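Local coordinates for sensor protein (Rhodopseudomonas palustris, PDB 2OOL), which senses light as a bacteriophytochrome through a biliverdin-derived chromophore, and probably passes the signal on as a histidine kinase, at the interface of chains A and B. Numbering follows the deposited sequence. Chains: chain A/B, Sensor protein.

The interface of chains A and B. Residues chain A 142-143, 145-146, 309; chain B 145-146, 149-150, 316.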
ATOM      1  N   THR A 142       4.503  -3.599  -8.201  1.00 63.94           N
ATOM      2  CA  THR A 142       3.445  -3.036  -7.364  1.00 62.84           C
ATOM      3  C   THR A 142       3.180  -3.904  -6.115  1.00 61.57           C
ATOM      4  O   THR A 142       2.980  -3.359  -5.020  1.00 61.66           O
ATOM      5  CB  THR A 142       2.105  -2.782  -8.168  1.00 63.47           C
ATOM      6  OG1 THR A 142       2.368  -2.015  -9.357  1.00 62.94           O
ATOM      7  CG2 THR A 142       1.068  -2.037  -7.310  1.00 62.87           C
ATOM      8  N   ASN A 143       3.225  -5.231  -6.253  1.00 59.09           N
ATOM      9  CA  ASN A 143       3.074  -6.122  -5.072  1.00 58.03           C
ATOM     10  C   ASN A 143       4.183  -5.917  -3.986  1.00 56.90           C
ATOM     11  O   ASN A 143       3.881  -5.811  -2.783  1.00 56.21           O
ATOM     12  CB  ASN A 143       2.945  -7.591  -5.499  1.00 56.98           C
ATOM     13  CG  ASN A 143       1.555  -7.911  -6.102  1.00 56.33           C
ATOM     14  OD1 ASN A 143       0.514  -7.488  -5.584  1.00 51.94           O
ATOM     15  ND2 ASN A 143       1.546  -8.677  -7.189  1.00 53.31           N
ATOM     16  N   PHE A 145       5.826  -3.137  -3.806  1.00 55.43           N
ATOM     17  CA  PHE A 145       5.507  -1.800  -3.364  1.00 55.50           C
ATOM     18  C   PHE A 145       4.536  -1.823  -2.186  1.00 54.55           C
ATOM     19  O   PHE A 145       4.820  -1.203  -1.170  1.00 53.56           O
ATOM     20  CB  PHE A 145       4.887  -1.047  -4.538  1.00 56.47           C
ATOM     21  CG  PHE A 145       4.466   0.337  -4.228  1.00 57.05           C
ATOM     22  CD1 PHE A 145       5.395   1.356  -4.165  1.00 59.04           C
ATOM     23  CD2 PHE A 145       3.121   0.650  -4.094  1.00 60.48           C
ATOM     24  CE1 PHE A 145       4.992   2.664  -3.923  1.00 58.76           C
ATOM     25  CE2 PHE A 145       2.705   1.981  -3.870  1.00 58.11           C
ATOM     26  CZ  PHE A 145       3.651   2.974  -3.777  1.00 55.91           C
ATOM     27  N   PHE A 146       3.413  -2.537  -2.330  1.00 53.90           N
ATOM     28  CA  PHE A 146       2.426  -2.635  -1.255  1.00 54.32           C
ATOM     29  C   PHE A 146       3.031  -3.242   0.022  1.00 54.06           C
ATOM     30  O   PHE A 146       2.766  -2.788   1.135  1.00 53.61           O
ATOM     31  CB  PHE A 146       1.236  -3.501  -1.655  1.00 54.57           C
ATOM     32  CG  PHE A 146       0.331  -2.901  -2.701  1.00 55.07           C
ATOM     33  CD1 PHE A 146       0.327  -1.550  -3.003  1.00 56.32           C
ATOM     34  CD2 PHE A 146      -0.554  -3.728  -3.376  1.00 55.59           C
ATOM     35  CE1 PHE A 146      -0.534  -1.047  -3.982  1.00 55.94           C
ATOM     36  CE2 PHE A 146      -1.394  -3.245  -4.330  1.00 55.30           C
ATOM     37  CZ  PHE A 146      -1.399  -1.893  -4.638  1.00 55.67           C
ATOM     38  N   GLU A 309       0.257   7.964  -7.909  1.00 54.60           N
ATOM     39  CA  GLU A 309       0.014   6.897  -6.971  1.00 54.95           C
ATOM     40  C   GLU A 309       1.203   6.739  -5.998  1.00 55.24           C
ATOM     41  O   GLU A 309       0.986   6.469  -4.820  1.00 55.50           O
ATOM     42  CB  GLU A 309      -0.234   5.544  -7.695  1.00 55.66           C
ATOM     43  CG  GLU A 309      -1.501   5.469  -8.583  1.00 56.69           C
ATOM     44  CD  GLU A 309      -1.234   5.788 -10.056  1.00 59.81           C
ATOM     45  OE1 GLU A 309      -0.348   6.635 -10.339  1.00 58.76           O
ATOM     46  OE2 GLU A 309      -1.907   5.173 -10.930  1.00 62.65           O
TER
ATOM     47  N   PHE B 145      -7.091  -5.160  -9.926  1.00 55.63           N
ATOM     48  CA  PHE B 145      -6.634  -5.533  -8.600  1.00 54.69           C
ATOM     49  C   PHE B 145      -5.843  -4.423  -7.884  1.00 53.35           C
ATOM     50  O   PHE B 145      -6.198  -4.055  -6.778  1.00 52.83           O
ATOM     51  CB  PHE B 145      -5.809  -6.830  -8.695  1.00 55.22           C
ATOM     52  CG  PHE B 145      -5.096  -7.195  -7.430  1.00 55.40           C
ATOM     53  CD1 PHE B 145      -5.770  -7.819  -6.393  1.00 55.65           C
ATOM     54  CD2 PHE B 145      -3.745  -6.909  -7.272  1.00 56.49           C
ATOM     55  CE1 PHE B 145      -5.112  -8.146  -5.209  1.00 56.84           C
ATOM     56  CE2 PHE B 145      -3.065  -7.265  -6.099  1.00 56.81           C
ATOM     57  CZ  PHE B 145      -3.749  -7.866  -5.060  1.00 55.50           C
ATOM     58  N   PHE B 146      -4.768  -3.922  -8.491  1.00 52.41           N
ATOM     59  CA  PHE B 146      -3.948  -2.874  -7.870  1.00 52.63           C
ATOM     60  C   PHE B 146      -4.749  -1.584  -7.640  1.00 52.31           C
ATOM     61  O   PHE B 146      -4.611  -0.937  -6.601  1.00 51.62           O
ATOM     62  CB  PHE B 146      -2.723  -2.521  -8.720  1.00 52.77           C
ATOM     63  CG  PHE B 146      -1.836  -3.695  -9.065  1.00 52.74           C
ATOM     64  CD1 PHE B 146      -1.321  -4.509  -8.079  1.00 52.94           C
ATOM     65  CD2 PHE B 146      -1.496  -3.945 -10.392  1.00 53.22           C
ATOM     66  CE1 PHE B 146      -0.505  -5.596  -8.403  1.00 54.30           C
ATOM     67  CE2 PHE B 146      -0.690  -5.001 -10.740  1.00 54.15           C
ATOM     68  CZ  PHE B 146      -0.182  -5.839  -9.744  1.00 53.60           C
ATOM     69  N   VAL B 149      -7.085  -2.008  -4.453  1.00 49.97           N
ATOM     70  CA  VAL B 149      -6.390  -1.888  -3.162  1.00 50.02           C
ATOM     71  C   VAL B 149      -6.084  -0.425  -2.831  1.00 49.76           C
ATOM     72  O   VAL B 149      -6.266   0.019  -1.710  1.00 48.89           O
ATOM     73  CB  VAL B 149      -5.075  -2.716  -3.153  1.00 50.09           C
ATOM     74  CG1 VAL B 149      -4.291  -2.501  -1.858  1.00 47.47           C
ATOM     75  CG2 VAL B 149      -5.399  -4.214  -3.386  1.00 49.47           C
ATOM     76  N   ARG B 150      -5.592   0.306  -3.825  0.50 49.90           N
ATOM     77  CA  ARG B 150      -5.333   1.728  -3.670  0.50 50.12           C
ATOM     78  C   ARG B 150      -6.593   2.473  -3.195  0.50 50.22           C
ATOM     79  O   ARG B 150      -6.532   3.199  -2.196  0.50 50.18           O
ATOM     80  CB  ARG B 150      -4.809   2.346  -4.975  0.50 50.24           C
ATOM     81  CG  ARG B 150      -3.394   1.924  -5.358  0.50 50.46           C
ATOM     82  CD  ARG B 150      -2.765   2.863  -6.404  0.50 50.37           C
ATOM     83  NE  ARG B 150      -1.937   2.134  -7.379  0.50 50.50           N
ATOM     84  CZ  ARG B 150      -0.647   1.812  -7.239  0.50 50.69           C
ATOM     85  NH1 ARG B 150      -0.046   1.140  -8.215  0.50 50.97           N
ATOM     86  NH2 ARG B 150       0.051   2.140  -6.149  0.50 50.83           N
ATOM     87  N   LEU B 316      -2.342  -5.426   4.179  1.00 52.06           N
ATOM     88  CA  LEU B 316      -2.134  -3.971   4.035  1.00 51.56           C
ATOM     89  C   LEU B 316      -3.392  -3.235   4.473  1.00 51.25           C
ATOM     90  O   LEU B 316      -3.317  -2.325   5.295  1.00 51.22           O
ATOM     91  CB  LEU B 316      -1.704  -3.550   2.621  1.00 51.70           C
ATOM     92  CG  LEU B 316      -1.608  -2.024   2.321  1.00 50.93           C
ATOM     93  CD1 LEU B 316      -0.653  -1.340   3.293  1.00 49.45           C
ATOM     94  CD2 LEU B 316      -1.172  -1.745   0.876  1.00 49.65           C
TER
HETATM   95  O   HOH W   1      -0.424   4.269  -3.840  1.00 47.86           O
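The best-held polar atom is the oxygen of water 1, gripped from two sides. The backbone carbonyl oxygen A:Glu309 O lies 2.8 Å from water 1. B:Arg150 NH2, of the guanidinium, lies 3.2 Å from water 1, a longer but fairly straight link with an angle of 152° at the hydrogen. The water so bridges the chains. The B:Arg150 chain leaves its helix with CG anti to the carbonyl carbon and bends at chi3 (-143°). This puts the guanidinium among A:Thr142, A:Phe145 and A:Glu309. A:Glu309 CB lies over one guanidinium face, towards its rim, and CG is 3.6 Å from B:Arg150 NE. The A:Glu309 carboxylate is not paired with it: OE2 stays 4.7 Å from B:Arg150 NE, where opposite charges could still attract weakly. A:Phe145 CE2 meets the guanidinium edge in plane, 3.5 Å from B:Arg150 NH2, with the two planes 58° apart. An alanine in place of B:Arg150 would probably lose the water bridge and the packing against A:Glu309, A:Phe145 and A:Thr142, loosening this side of the interface.

The rest is mainly apolar. A:Thr142 CB sits over one face of the B:Phe146 ring, 3.9 Å from its centroid, as a CH-pi contact. Its methyl CG2, anti to the backbone N, is 3.5 Å from B:Phe146 CD1. The A:Asn143 amide comes to the edge of that ring, its plane turned steeply against it. A:Phe146 reaches tip to tip towards B:Val149, with CE2 3.9 Å from CG1. That methyl lies over one ring face, and A:Thr142 O over the other. B:Leu316 CD2 closes in near A:Phe146 CB.

The patch joins helices 142-157 and 308-332 of chain A to helices 144-156 and 308-329 of chain B. It is part of a helix-to-helix contact between two chromophore-binding domains, whose two halves are not exactly equivalent, and may contribute to dimerisation of the photoreceptor.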